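Local coordinates for protein tyrosyl-DNA phosphodiesterase 2 (Danio rerio, PDB 4F1H) that belongs to the endonuclease/exonuclease/phosphatase family and has its DNase I-like two-sheet fold, here with magnesium and thymidine-5'-monophosphate bound, at residues L59-S64 with V79-S84; H116-S119 with Q125-T128; M229-L232 with R236-S239; S2-I7 with V103-Q108. All blocks are in the same frame, centred on the assembly; numbering follows the deposited sequence. Where two conformers were deposited one is given.

Interaction 1 of 4, residues L59-S64 with V79-S84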
loop_
_atom_site.group_PDB
_atom_site.type_symbol
_atom_site.label_atom_id
_atom_site.label_comp_id
_atom_site.label_asym_id
_atom_site.label_seq_id
_atom_site.Cartn_x
_atom_site.Cartn_y
_atom_site.Cartn_z
ATOM N N LEU B 59 24.978 -7.688 -23.572
ATOM C CA LEU B 59 24.932 -9.066 -23.087
ATOM C C LEU B 59 23.508 -9.300 -22.566
ATOM O O LEU B 59 23.022 -8.499 -21.747
ATOM C CB LEU B 59 25.953 -9.205 -21.957
ATOM C CG LEU B 59 25.912 -10.490 -21.128
ATOM C CD1 LEU B 59 26.157 -11.698 -22.032
ATOM C CD2 LEU B 59 26.989 -10.394 -20.004
ATOM N N PHE B 60 22.872 -10.401 -22.994
ATOM C CA PHE B 60 21.444 -10.650 -22.703
ATOM C C PHE B 60 21.281 -11.781 -21.675
ATOM O O PHE B 60 21.935 -12.831 -21.802
ATOM C CB PHE B 60 20.753 -11.138 -23.969
ATOM C CG PHE B 60 20.379 -10.053 -24.935
ATOM C CD1 PHE B 60 21.349 -9.409 -25.686
ATOM C CD2 PHE B 60 19.044 -9.722 -25.127
ATOM C CE1 PHE B 60 21.010 -8.405 -26.591
ATOM C CE2 PHE B 60 18.691 -8.729 -26.054
ATOM C CZ PHE B 60 19.685 -8.068 -26.779
ATOM N N PHE B 61 20.391 -11.593 -20.690
ATOM C CA PHE B 61 19.941 -12.680 -19.811
ATOM C C PHE B 61 18.439 -12.748 -19.928
ATOM O O PHE B 61 17.779 -11.722 -19.883
ATOM C CB PHE B 61 20.347 -12.380 -18.377
ATOM C CG PHE B 61 21.822 -12.446 -18.183
ATOM C CD1 PHE B 61 22.438 -13.677 -17.930
ATOM C CD2 PHE B 61 22.619 -11.317 -18.387
ATOM C CE1 PHE B 61 23.834 -13.770 -17.827
ATOM C CE2 PHE B 61 24.017 -11.399 -18.284
ATOM C CZ PHE B 61 24.628 -12.629 -18.013
ATOM N N GLU B 62 17.898 -13.954 -20.071
ATOM C CA GLU B 62 16.454 -14.115 -20.278
ATOM C C GLU B 62 15.827 -14.904 -19.130
ATOM O O GLU B 62 16.458 -15.823 -18.563
ATOM C CB GLU B 62 16.205 -14.816 -21.639
ATOM C CG GLU B 62 16.703 -14.005 -22.883
ATOM C CD GLU B 62 16.759 -14.851 -24.201
ATOM O OE1 GLU B 62 17.715 -14.637 -24.999
ATOM O OE2 GLU B 62 15.857 -15.695 -24.429
ATOM N N GLY B 63 14.581 -14.561 -18.771
ATOM C CA GLY B 63 13.935 -15.168 -17.614
ATOM C C GLY B 63 13.274 -16.507 -17.844
ATOM O O GLY B 63 12.862 -17.169 -16.885
ATOM N N SER B 64 13.216 -16.923 -19.107
ATOM C CA SER B 64 12.707 -18.271 -19.476
ATOM C C SER B 64 13.198 -18.559 -20.889
ATOM O O SER B 64 13.867 -17.700 -21.528
ATOM C CB SER B 64 11.170 -18.301 -19.417
ATOM O OG SER B 64 10.641 -19.612 -19.729
ATOM N N VAL B 79 29.659 -2.273 -18.114
ATOM C CA VAL B 79 29.252 -3.140 -17.016
ATOM C C VAL B 79 29.964 -4.492 -17.157
ATOM O O VAL B 79 29.967 -5.077 -18.249
ATOM C CB VAL B 79 27.700 -3.364 -17.138
ATOM C CG1 VAL B 79 27.199 -4.396 -16.160
ATOM C CG2 VAL B 79 26.956 -2.009 -16.953
ATOM N N LYS B 80 30.544 -4.993 -16.055
ATOM C CA LYS B 80 31.150 -6.328 -16.055
ATOM C C LYS B 80 30.234 -7.273 -15.313
ATOM O O LYS B 80 29.819 -6.980 -14.205
ATOM C CB LYS B 80 32.515 -6.288 -15.378
ATOM C CG LYS B 80 33.556 -5.557 -16.248
ATOM C CD LYS B 80 34.789 -5.193 -15.444
ATOM C CE LYS B 80 35.794 -4.433 -16.292
ATOM N NZ LYS B 80 37.003 -4.121 -15.481
ATOM N N PHE B 81 29.953 -8.424 -15.909
ATOM C CA PHE B 81 29.020 -9.350 -15.302
ATOM C C PHE B 81 29.699 -10.226 -14.256
ATOM O O PHE B 81 30.844 -10.679 -14.451
ATOM C CB PHE B 81 28.436 -10.216 -16.417
ATOM C CG PHE B 81 27.558 -11.338 -15.932
ATOM C CD1 PHE B 81 26.266 -11.075 -15.458
ATOM C CD2 PHE B 81 28.005 -12.654 -15.979
ATOM C CE1 PHE B 81 25.425 -12.122 -14.988
ATOM C CE2 PHE B 81 27.172 -13.714 -15.534
ATOM C CZ PHE B 81 25.865 -13.442 -15.067
ATOM N N LEU B 82 28.999 -10.475 -13.153
ATOM C CA LEU B 82 29.510 -11.364 -12.093
ATOM C C LEU B 82 28.763 -12.690 -12.044
ATOM O O LEU B 82 29.389 -13.753 -12.109
ATOM C CB LEU B 82 29.419 -10.725 -10.704
ATOM C CG LEU B 82 30.253 -9.466 -10.542
ATOM C CD1 LEU B 82 29.999 -8.789 -9.199
ATOM C CD2 LEU B 82 31.774 -9.765 -10.767
ATOM N N GLU B 83 27.443 -12.637 -11.855
ATOM C CA GLU B 83 26.644 -13.861 -11.771
ATOM C C GLU B 83 25.164 -13.483 -11.868
ATOM O O GLU B 83 24.818 -12.323 -11.672
ATOM C CB GLU B 83 26.925 -14.595 -10.451
ATOM C CG GLU B 83 26.496 -13.814 -9.217
ATOM C CD GLU B 83 26.495 -14.683 -7.976
ATOM O OE1 GLU B 83 27.466 -14.591 -7.214
ATOM O OE2 GLU B 83 25.524 -15.442 -7.762
ATOM N N SER B 84 24.306 -14.453 -12.200
ATOM C CA SER B 84 22.877 -14.188 -12.324
ATOM C C SER B 84 22.141 -15.317 -11.671
ATOM O O SER B 84 22.716 -16.405 -11.424
ATOM C CB SER B 84 22.417 -14.043 -13.780
ATOM O OG SER B 84 22.526 -15.229 -14.559
#

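Interaction 2 of 4, residues H116-S119 with Q125-T128. With nucleotides of chain A.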
loop_
_atom_site.group_PDB
_atom_site.type_symbol
_atom_site.label_atom_id
_atom_site.label_comp_id
_atom_site.label_asym_id
_atom_site.label_seq_id
_atom_site.Cartn_x
_atom_site.Cartn_y
_atom_site.Cartn_z
ATOM N N HIS B 116 8.010 -9.211 -13.835
ATOM C CA HIS B 116 6.727 -8.774 -14.349
ATOM C C HIS B 116 5.761 -9.378 -13.339
ATOM O O HIS B 116 5.461 -10.596 -13.410
ATOM C CB HIS B 116 6.565 -9.382 -15.741
ATOM C CG HIS B 116 5.285 -9.041 -16.430
ATOM N ND1 HIS B 116 4.907 -9.658 -17.602
ATOM C CD2 HIS B 116 4.343 -8.103 -16.172
ATOM C CE1 HIS B 116 3.762 -9.148 -18.023
ATOM N NE2 HIS B 116 3.391 -8.206 -17.170
ATOM N N LEU B 117 5.319 -8.599 -12.345
ATOM C CA LEU B 117 4.501 -9.195 -11.283
ATOM C C LEU B 117 3.124 -9.549 -11.841
ATOM O O LEU B 117 2.653 -8.980 -12.833
ATOM C CB LEU B 117 4.293 -8.241 -10.084
ATOM C CG LEU B 117 5.564 -7.777 -9.355
ATOM C CD1 LEU B 117 5.215 -7.015 -8.042
ATOM C CD2 LEU B 117 6.521 -8.925 -9.029
ATOM N N GLU B 118 2.507 -10.543 -11.202
ATOM C CA GLU B 118 1.247 -11.146 -11.685
ATOM C C GLU B 118 0.276 -10.066 -12.196
ATOM O O GLU B 118 0.035 -9.050 -11.503
ATOM C CB GLU B 118 0.595 -11.875 -10.510
ATOM C CG GLU B 118 -0.320 -13.038 -10.930
ATOM C CD GLU B 118 0.460 -14.308 -11.190
ATOM O OE1 GLU B 118 1.733 -14.250 -11.300
ATOM O OE2 GLU B 118 -0.181 -15.396 -11.269
ATOM N N SER B 119 -0.258 -10.293 -13.389
ATOM C CA SER B 119 -1.087 -9.308 -14.102
ATOM C C SER B 119 -2.565 -9.433 -13.702
ATOM O O SER B 119 -3.023 -10.496 -13.232
ATOM C CB SER B 119 -0.991 -9.519 -15.613
ATOM O OG SER B 119 0.367 -9.379 -16.068
ATOM N N GLN B 125 -3.822 -10.475 -4.680
ATOM C CA GLN B 125 -3.297 -11.406 -3.682
ATOM C C GLN B 125 -1.944 -12.002 -4.115
ATOM O O GLN B 125 -0.949 -11.917 -3.358
ATOM C CB GLN B 125 -4.291 -12.539 -3.384
ATOM C CG GLN B 125 -3.700 -13.601 -2.474
ATOM C CD GLN B 125 -4.735 -14.606 -1.964
ATOM O OE1 GLN B 125 -5.790 -14.806 -2.572
ATOM N NE2 GLN B 125 -4.430 -15.237 -0.837
ATOM N N GLU B 126 -1.879 -12.561 -5.318
ATOM C CA GLU B 126 -0.619 -13.186 -5.741
ATOM C C GLU B 126 0.414 -12.091 -6.030
ATOM O O GLU B 126 1.584 -12.224 -5.701
ATOM C CB GLU B 126 -0.849 -14.096 -6.945
ATOM C CG GLU B 126 0.386 -14.698 -7.612
ATOM C CD GLU B 126 1.229 -15.585 -6.706
ATOM O OE1 GLU B 126 0.719 -16.114 -5.647
ATOM O OE2 GLU B 126 2.432 -15.754 -7.048
ATOM N N ARG B 127 -0.025 -10.992 -6.634
ATOM C CA ARG B 127 0.914 -9.895 -6.906
ATOM C C ARG B 127 1.576 -9.393 -5.628
ATOM O O ARG B 127 2.778 -9.128 -5.605
ATOM C CB ARG B 127 0.191 -8.756 -7.666
ATOM C CG ARG B 127 0.970 -7.476 -7.817
ATOM C CD ARG B 127 0.326 -6.643 -8.883
ATOM N NE ARG B 127 -1.052 -6.244 -8.540
ATOM C CZ ARG B 127 -2.146 -6.686 -9.174
ATOM N NH1 ARG B 127 -2.055 -7.555 -10.186
ATOM N NH2 ARG B 127 -3.353 -6.220 -8.821
ATOM N N THR B 128 0.822 -9.245 -4.542
ATOM C CA THR B 128 1.463 -8.722 -3.339
ATOM C C THR B 128 2.355 -9.787 -2.662
ATOM O O THR B 128 3.379 -9.441 -2.077
ATOM C CB THR B 128 0.456 -8.070 -2.376
ATOM O OG1 THR B 128 -0.589 -9.009 -2.094
ATOM C CG2 THR B 128 -0.141 -6.817 -3.009
ATOM O OP3 DT A 1 0.829 -7.074 -17.332
ATOM P P DT A 1 0.411 -5.775 -17.945
ATOM O OP1 DT A 1 0.975 -5.469 -19.251
ATOM O OP2 DT A 1 0.797 -4.598 -17.090
ATOM O "O5'" DT A 1 -1.174 -5.792 -17.956
ATOM C "C5'" DT A 1 -1.841 -4.807 -18.762
ATOM C "C4'" DT A 1 -3.325 -5.086 -18.635
ATOM O "O4'" DT A 1 -3.588 -6.262 -19.448
ATOM C "C3'" DT A 1 -3.829 -5.393 -17.220
ATOM O "O3'" DT A 1 -5.193 -4.944 -17.108
ATOM C "C2'" DT A 1 -3.786 -6.917 -17.155
ATOM C "C1'" DT A 1 -4.170 -7.270 -18.592
ATOM N N1 DT A 1 -3.728 -8.630 -19.019
ATOM C C2 DT A 1 -4.701 -9.549 -19.359
ATOM O O2 DT A 1 -5.917 -9.302 -19.309
ATOM N N3 DT A 1 -4.208 -10.772 -19.730
ATOM C C4 DT A 1 -2.878 -11.171 -19.817
ATOM O O4 DT A 1 -2.556 -12.317 -20.184
ATOM C C5 DT A 1 -1.923 -10.142 -19.445
ATOM C C7 DT A 1 -0.454 -10.438 -19.447
ATOM C C6 DT A 1 -2.369 -8.933 -19.072
#

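Interaction 3 of 4, residues M229-L232 with R236-S239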
loop_
_atom_site.group_PDB
_atom_site.type_symbol
_atom_site.label_atom_id
_atom_site.label_comp_id
_atom_site.label_asym_id
_atom_site.label_seq_id
_atom_site.Cartn_x
_atom_site.Cartn_y
_atom_site.Cartn_z
ATOM N N MET B 229 6.391 7.521 -26.413
ATOM C CA MET B 229 5.103 8.159 -26.541
ATOM C C MET B 229 5.019 8.919 -27.863
ATOM O O MET B 229 4.614 10.088 -27.887
ATOM C CB MET B 229 4.902 9.089 -25.351
ATOM C CG MET B 229 6.229 9.540 -24.643
ATOM S SD MET B 229 5.882 9.162 -22.935
ATOM C CE MET B 229 4.444 10.202 -22.806
ATOM N N GLU B 230 5.435 8.248 -28.942
ATOM C CA GLU B 230 5.271 8.738 -30.298
ATOM C C GLU B 230 4.992 7.534 -31.216
ATOM O O GLU B 230 5.633 6.484 -31.094
ATOM C CB GLU B 230 6.575 9.429 -30.687
ATOM C CG GLU B 230 6.586 10.155 -31.992
ATOM C CD GLU B 230 7.949 10.764 -32.242
ATOM O OE1 GLU B 230 8.721 10.185 -33.049
ATOM O OE2 GLU B 230 8.259 11.789 -31.589
ATOM N N LYS B 231 4.048 7.669 -32.145
ATOM C CA LYS B 231 3.782 6.569 -33.071
ATOM C C LYS B 231 4.923 6.282 -34.016
ATOM O O LYS B 231 5.607 7.198 -34.501
ATOM C CB LYS B 231 2.533 6.859 -33.909
ATOM C CG LYS B 231 1.261 6.691 -33.118
ATOM C CD LYS B 231 0.032 6.818 -34.003
ATOM C CE LYS B 231 -1.200 6.463 -33.191
ATOM N NZ LYS B 231 -2.456 6.959 -33.830
ATOM N N LEU B 232 5.102 5.001 -34.299
ATOM C CA LEU B 232 6.070 4.530 -35.280
ATOM C C LEU B 232 5.481 4.686 -36.677
ATOM O O LEU B 232 4.303 5.048 -36.831
ATOM C CB LEU B 232 6.385 3.062 -35.032
ATOM C CG LEU B 232 6.961 2.791 -33.642
ATOM C CD1 LEU B 232 7.024 1.263 -33.353
ATOM C CD2 LEU B 232 8.330 3.437 -33.459
ATOM N N ARG B 236 1.437 2.461 -35.043
ATOM C CA ARG B 236 1.242 2.032 -33.655
ATOM C C ARG B 236 2.417 2.470 -32.784
ATOM O O ARG B 236 3.498 2.778 -33.292
ATOM C CB ARG B 236 1.102 0.518 -33.598
ATOM C CG ARG B 236 0.001 0.005 -34.542
ATOM C CD ARG B 236 -0.293 -1.459 -34.290
ATOM N NE ARG B 236 -1.129 -1.670 -33.110
ATOM C CZ ARG B 236 -0.851 -2.576 -32.177
ATOM N NH1 ARG B 236 -1.660 -2.737 -31.124
ATOM N NH2 ARG B 236 0.251 -3.324 -32.289
ATOM N N TYR B 237 2.193 2.461 -31.469
ATOM C CA TYR B 237 3.265 2.693 -30.491
ATOM C C TYR B 237 4.111 1.443 -30.320
ATOM O O TYR B 237 3.683 0.318 -30.616
ATOM C CB TYR B 237 2.662 3.103 -29.128
ATOM C CG TYR B 237 1.901 4.412 -29.224
ATOM C CD1 TYR B 237 2.587 5.628 -29.240
ATOM C CD2 TYR B 237 0.528 4.433 -29.370
ATOM C CE1 TYR B 237 1.905 6.829 -29.376
ATOM C CE2 TYR B 237 -0.163 5.651 -29.507
ATOM C CZ TYR B 237 0.535 6.825 -29.505
ATOM O OH TYR B 237 -0.136 8.038 -29.640
ATOM N N THR B 238 5.316 1.636 -29.797
ATOM C CA THR B 238 6.218 0.515 -29.589
ATOM C C THR B 238 5.550 -0.539 -28.673
ATOM O O THR B 238 5.676 -1.767 -28.906
ATOM C CB THR B 238 7.522 1.035 -28.928
ATOM O OG1 THR B 238 8.197 1.910 -29.854
ATOM C CG2 THR B 238 8.451 -0.107 -28.571
ATOM N N SER B 239 4.815 -0.048 -27.672
ATOM C CA SER B 239 4.111 -0.922 -26.722
ATOM C C SER B 239 2.862 -0.270 -26.178
ATOM O O SER B 239 2.680 0.926 -26.372
ATOM C CB SER B 239 5.065 -1.147 -25.552
ATOM O OG SER B 239 4.500 -2.003 -24.604
HETATM O O HOH W 1 1.684 10.576 -28.436
HETATM O O HOH W 2 6.599 4.277 -29.632
#

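Interaction 4 of 4, residues S2-I7 with V103-Q108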
loop_
_atom_site.group_PDB
_atom_site.type_symbol
_atom_site.label_atom_id
_atom_site.label_comp_id
_atom_site.label_asym_id
_atom_site.label_seq_id
_atom_site.Cartn_x
_atom_site.Cartn_y
_atom_site.Cartn_z
ATOM N N SER B 2 30.043 9.343 -15.489
ATOM C CA SER B 2 29.977 8.559 -14.254
ATOM C C SER B 2 28.561 8.108 -13.901
ATOM O O SER B 2 28.401 7.244 -13.033
ATOM C CB SER B 2 30.555 9.353 -13.074
ATOM O OG SER B 2 29.737 10.469 -12.753
ATOM N N LYS B 3 27.548 8.695 -14.558
ATOM C CA LYS B 3 26.143 8.400 -14.250
ATOM C C LYS B 3 25.646 7.101 -14.863
ATOM O O LYS B 3 25.715 6.909 -16.071
ATOM C CB LYS B 3 25.215 9.553 -14.625
ATOM C CG LYS B 3 25.333 10.758 -13.670
ATOM C CD LYS B 3 24.285 11.794 -14.035
ATOM C CE LYS B 3 24.669 13.171 -13.527
ATOM N NZ LYS B 3 23.966 14.225 -14.328
ATOM N N LEU B 4 25.103 6.247 -13.999
ATOM C CA LEU B 4 24.484 4.993 -14.441
ATOM C C LEU B 4 23.141 5.316 -15.075
ATOM O O LEU B 4 22.391 6.154 -14.540
ATOM C CB LEU B 4 24.244 4.105 -13.232
ATOM C CG LEU B 4 23.605 2.752 -13.544
ATOM C CD1 LEU B 4 24.616 1.903 -14.251
ATOM C CD2 LEU B 4 23.108 2.059 -12.286
ATOM N N SER B 5 22.829 4.683 -16.204
ATOM C CA SER B 5 21.509 4.914 -16.833
ATOM C C SER B 5 20.825 3.599 -17.106
ATOM O O SER B 5 21.479 2.597 -17.411
ATOM C CB SER B 5 21.636 5.683 -18.149
ATOM O OG SER B 5 22.408 4.960 -19.075
ATOM N N ILE B 6 19.493 3.594 -17.039
ATOM C CA ILE B 6 18.744 2.359 -17.290
ATOM C C ILE B 6 17.515 2.663 -18.118
ATOM O O ILE B 6 17.064 3.807 -18.156
ATOM C CB ILE B 6 18.281 1.674 -15.970
ATOM C CG1 ILE B 6 17.164 2.487 -15.298
ATOM C CG2 ILE B 6 19.457 1.443 -15.024
ATOM C CD1 ILE B 6 16.515 1.774 -14.115
ATOM N N ILE B 7 16.985 1.645 -18.803
ATOM C CA ILE B 7 15.660 1.738 -19.402
ATOM C C ILE B 7 14.907 0.532 -18.875
ATOM O O ILE B 7 15.508 -0.521 -18.755
ATOM C CB ILE B 7 15.708 1.706 -20.933
ATOM C CG1 ILE B 7 16.136 3.105 -21.438
ATOM C CG2 ILE B 7 14.334 1.262 -21.557
ATOM C CD1 ILE B 7 16.202 3.229 -22.955
ATOM N N VAL B 103 26.567 -7.315 -11.066
ATOM C CA VAL B 103 27.545 -6.784 -11.995
ATOM C C VAL B 103 28.433 -5.777 -11.256
ATOM O O VAL B 103 28.123 -5.412 -10.117
ATOM C CB VAL B 103 26.877 -6.068 -13.193
ATOM C CG1 VAL B 103 25.821 -6.999 -13.891
ATOM C CG2 VAL B 103 26.220 -4.716 -12.757
ATOM N N THR B 104 29.540 -5.347 -11.882
ATOM C CA THR B 104 30.273 -4.173 -11.372
ATOM C C THR B 104 30.226 -3.052 -12.412
ATOM O O THR B 104 30.253 -3.306 -13.622
ATOM C CB THR B 104 31.758 -4.456 -10.973
ATOM O OG1 THR B 104 32.493 -4.849 -12.121
ATOM C CG2 THR B 104 31.845 -5.577 -9.984
ATOM N N PHE B 105 30.134 -1.816 -11.932
ATOM C CA PHE B 105 30.035 -0.648 -12.782
ATOM C C PHE B 105 31.136 0.286 -12.291
ATOM O O PHE B 105 31.007 0.904 -11.223
ATOM C CB PHE B 105 28.635 -0.034 -12.596
ATOM C CG PHE B 105 28.456 1.314 -13.245
ATOM C CD1 PHE B 105 28.368 1.427 -14.628
ATOM C CD2 PHE B 105 28.293 2.450 -12.462
ATOM C CE1 PHE B 105 28.185 2.670 -15.244
ATOM C CE2 PHE B 105 28.097 3.673 -13.052
ATOM C CZ PHE B 105 28.054 3.794 -14.440
ATOM N N SER B 106 32.229 0.328 -13.053
ATOM C CA SER B 106 33.450 1.021 -12.623
ATOM C C SER B 106 33.829 0.612 -11.192
ATOM O O SER B 106 34.145 1.457 -10.351
ATOM C CB SER B 106 33.277 2.539 -12.738
ATOM O OG SER B 106 33.469 2.959 -14.078
ATOM N N GLY B 107 33.755 -0.690 -10.915
ATOM C CA GLY B 107 34.151 -1.221 -9.618
ATOM C C GLY B 107 33.098 -1.262 -8.519
ATOM O O GLY B 107 33.311 -1.920 -7.485
ATOM N N GLN B 108 31.969 -0.578 -8.724
ATOM C CA GLN B 108 30.906 -0.571 -7.720
ATOM C C GLN B 108 29.964 -1.716 -8.052
ATOM O O GLN B 108 29.533 -1.827 -9.197
ATOM C CB GLN B 108 30.134 0.759 -7.765
ATOM C CG GLN B 108 28.855 0.754 -6.943
ATOM C CD GLN B 108 29.080 0.551 -5.459
ATOM O OE1 GLN B 108 29.839 1.307 -4.828
ATOM N NE2 GLN B 108 28.403 -0.460 -4.880
#

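Interaction 1 of 4, residues L59-S64 with V79-S84
The Phe61 ring overlaps the Phe81 ring in an offset stack, the two side chains reaching out from opposite directions. Their centroids lie 4.4 Å apart and the planes are tilted by 25°. The far corner of Phe61, CZ, sits over one face of Phe81, displaced toward the rim, and the other face is covered from within its own strand by the backbone N of Glu83, which lies above the ring centre 3.6 Å from its plane. Phe81 is therefore sandwiched, while Ser84 CB lies in its plane at the edge. With CG anti to the backbone N (chi1 174°), the Phe81 side chain extends across the gap to meet its partner.

Two smaller contacts flank the stack. Leu59 runs at about a right angle to Phe81 and lays one branch against its stem, CD2 to CB at 3.9 Å. On the other strand, the hydroxyl oxygen of Ser84 approaches Phe61 obliquely, OG to CD1 at 3.7 Å. Phe81 and Ser84 both face strand 58-62, although with two residues between them strict alternation would put them on opposite faces; the classic beta bulge at Leu82 and Glu83, which both face Gln102, restores the match.

No hydrogen bond joins the segments. Strand 58-62 pairs instead with 69-75 and strand 80-88 with 97-105, and the axes of 59-62 and 80-84 come no closer than 10.2 Å, with 29° between their directions. This is an example of side chains alone bridging the margins of two stacked sheets, as in the two-sheet core of the alpha/beta sandwich of the DNase I-like fold.

Interaction 2 of 4, residues H116-S119 with Q125-T128
Arg127 supplies the direct hydrogen bond between loop and helix: its NH1 donates to Glu118 O at 2.9 Å, with an N-H...O angle of 154°. The carbonyl oxygen lies practically in the guanidinium plane, at its edge, whereas the donor is tilted 30° out of the carbonyl plane. The arginine chain bends at chi3, and its NH1 end meets the loop. There NH1 also reaches Cys120 O, while NE forms a salt bridge with Glu159, so the group is held on more than one side.

Packing comes from methylene groups: Glu126 CG lies against the carboxylate carbon of Glu118 (CG to CD 3.6 Å), and Leu117 CB rests 4.1 Å from Arg127 CG.

Electrostatically, the two buried carboxylates are close, Glu118 OE1 to Glu126 OE2 at 4.6 Å, with planes 64° apart. Gln130 NE2 bonds to both of these oxygens and probably offsets their repulsion; Thr92 and Gln93 further hold Glu118, and Thr91 holds Glu126.

On the nucleotide side, OP3 of thymidine-5'-monophosphate, nucleotide DT1 of chain A, accepts two hydrogen bonds, from His116 NE2 at 2.8 Å, at the ring edge, and from Ser119 OG at 2.7 Å. Arg96 donates to Ser119 OG as a second-shell partner. A loop following a strand, braced by the first turn of the next helix, thus forms one wall of the phosphate site of this DNase I-like protein.

Interaction 3 of 4, residues M229-L232 with R236-S239
Glu230 O and Thr238 N grip one water molecule between the segments: it donates to Glu230 O at 2.8 Å and accepts from Thr238 N at 2.9 Å. The direct link follows close by, where Arg236 O accepts the backbone N-H of Leu232 at 2.9 Å in a nearly straight bond (166° at the hydrogen), the donor standing above the carbonyl plane. This bond pinches the long loop between strands 220-227 and 243-249, antiparallel neighbours in the six-stranded sheet of the DNase I-like fold. Ser239, at the end of the second segment, opens the Ser-Asp-His sequence characteristic of this family. A second water donates to Met229 O and makes a weak bond with Tyr237 OH.

Beside the direct bond, Leu232 packs its CD1 against Thr238 OG1 at 3.7 Å, and its CB lies close to the same carbonyl oxygen that its N-H uses. The Arg236 side chain leaves the backbone away from 229-232, and its guanidinium is held by Asp15 and Asn194.

Tyr237 starts out directed away from the other segment, yet its first torsion (chi1 -63°) brings the ring back alongside residues 229-231. The edge meets backbone, with Glu230 N in the ring plane, and Trp242 makes an edge-to-face contact with the same ring. Lys231 crosses one face as an extended chain: its CG forms a CH-pi contact 3.9 Å from the Tyr237 ring centroid, 20° off the normal, and its CE continues to 3.9 Å from Tyr237 CE2.

Interaction 4 of 4, residues S2-I7 with V103-Q108
Both Leu4 and Phe105 carry CG on the side of CB remote from the backbone N (chi1 -180° and 171°), which stretches the two side chains into the space between their strands, where they meet. Leu4 then turns at chi2 and sets CD1 directly above the Phe105 ring, 3.7 Å from the centroid and only 8° off the normal: a CH-pi contact centred on the face. Nearer its root, Leu4 CB lies 3.9 Å from Phe105 CE2. The same corner of the ring is approached at its edge, near the plane, by a carbonyl oxygen, Ser2 O to Phe105 CE2 at 3.6 Å.

Strand 4-10 is internal to one sheet of the DNase I-like sandwich and strand 97-105 belongs to the other, so the leucine-on-phenylalanine contact spans the interior between the sheets. Leu110 touches both side chains, and Ile148 also packs on Leu4. Phe105 stands at the tip of a beta hairpin, where a type I' turn leads into strand 108-114. Two backbone bonds close the turn, Phe105 N to Gln108 O at 2.8 Å and Gln108 N to Phe105 O at 3.1 Å, with Ser106 and Gly107 at its corners.

Overall arrangement
Interactions 1 and 4 both bridge the two sheets of the sandwich and are joined directly: their centres are 14 Å apart, and Lys80 O lies 2.9 Å from Thr104 N, a probable hydrogen bond between neighbouring strands. Both are remote from the nucleotide, with nearest atoms about 14 and 15 Å from it. Interaction 2 touches the nucleotide, and the Ser119 side chain is about 5 Å from the magnesium ion. Interaction 3 approaches the same site more distantly, with its nearest atom about 7 Å from the nucleotide and the Arg236 side chain about 11 Å from magnesium. Interactions 2 and 4 lie on opposite sides of the chain's centre, 29 Å between centres.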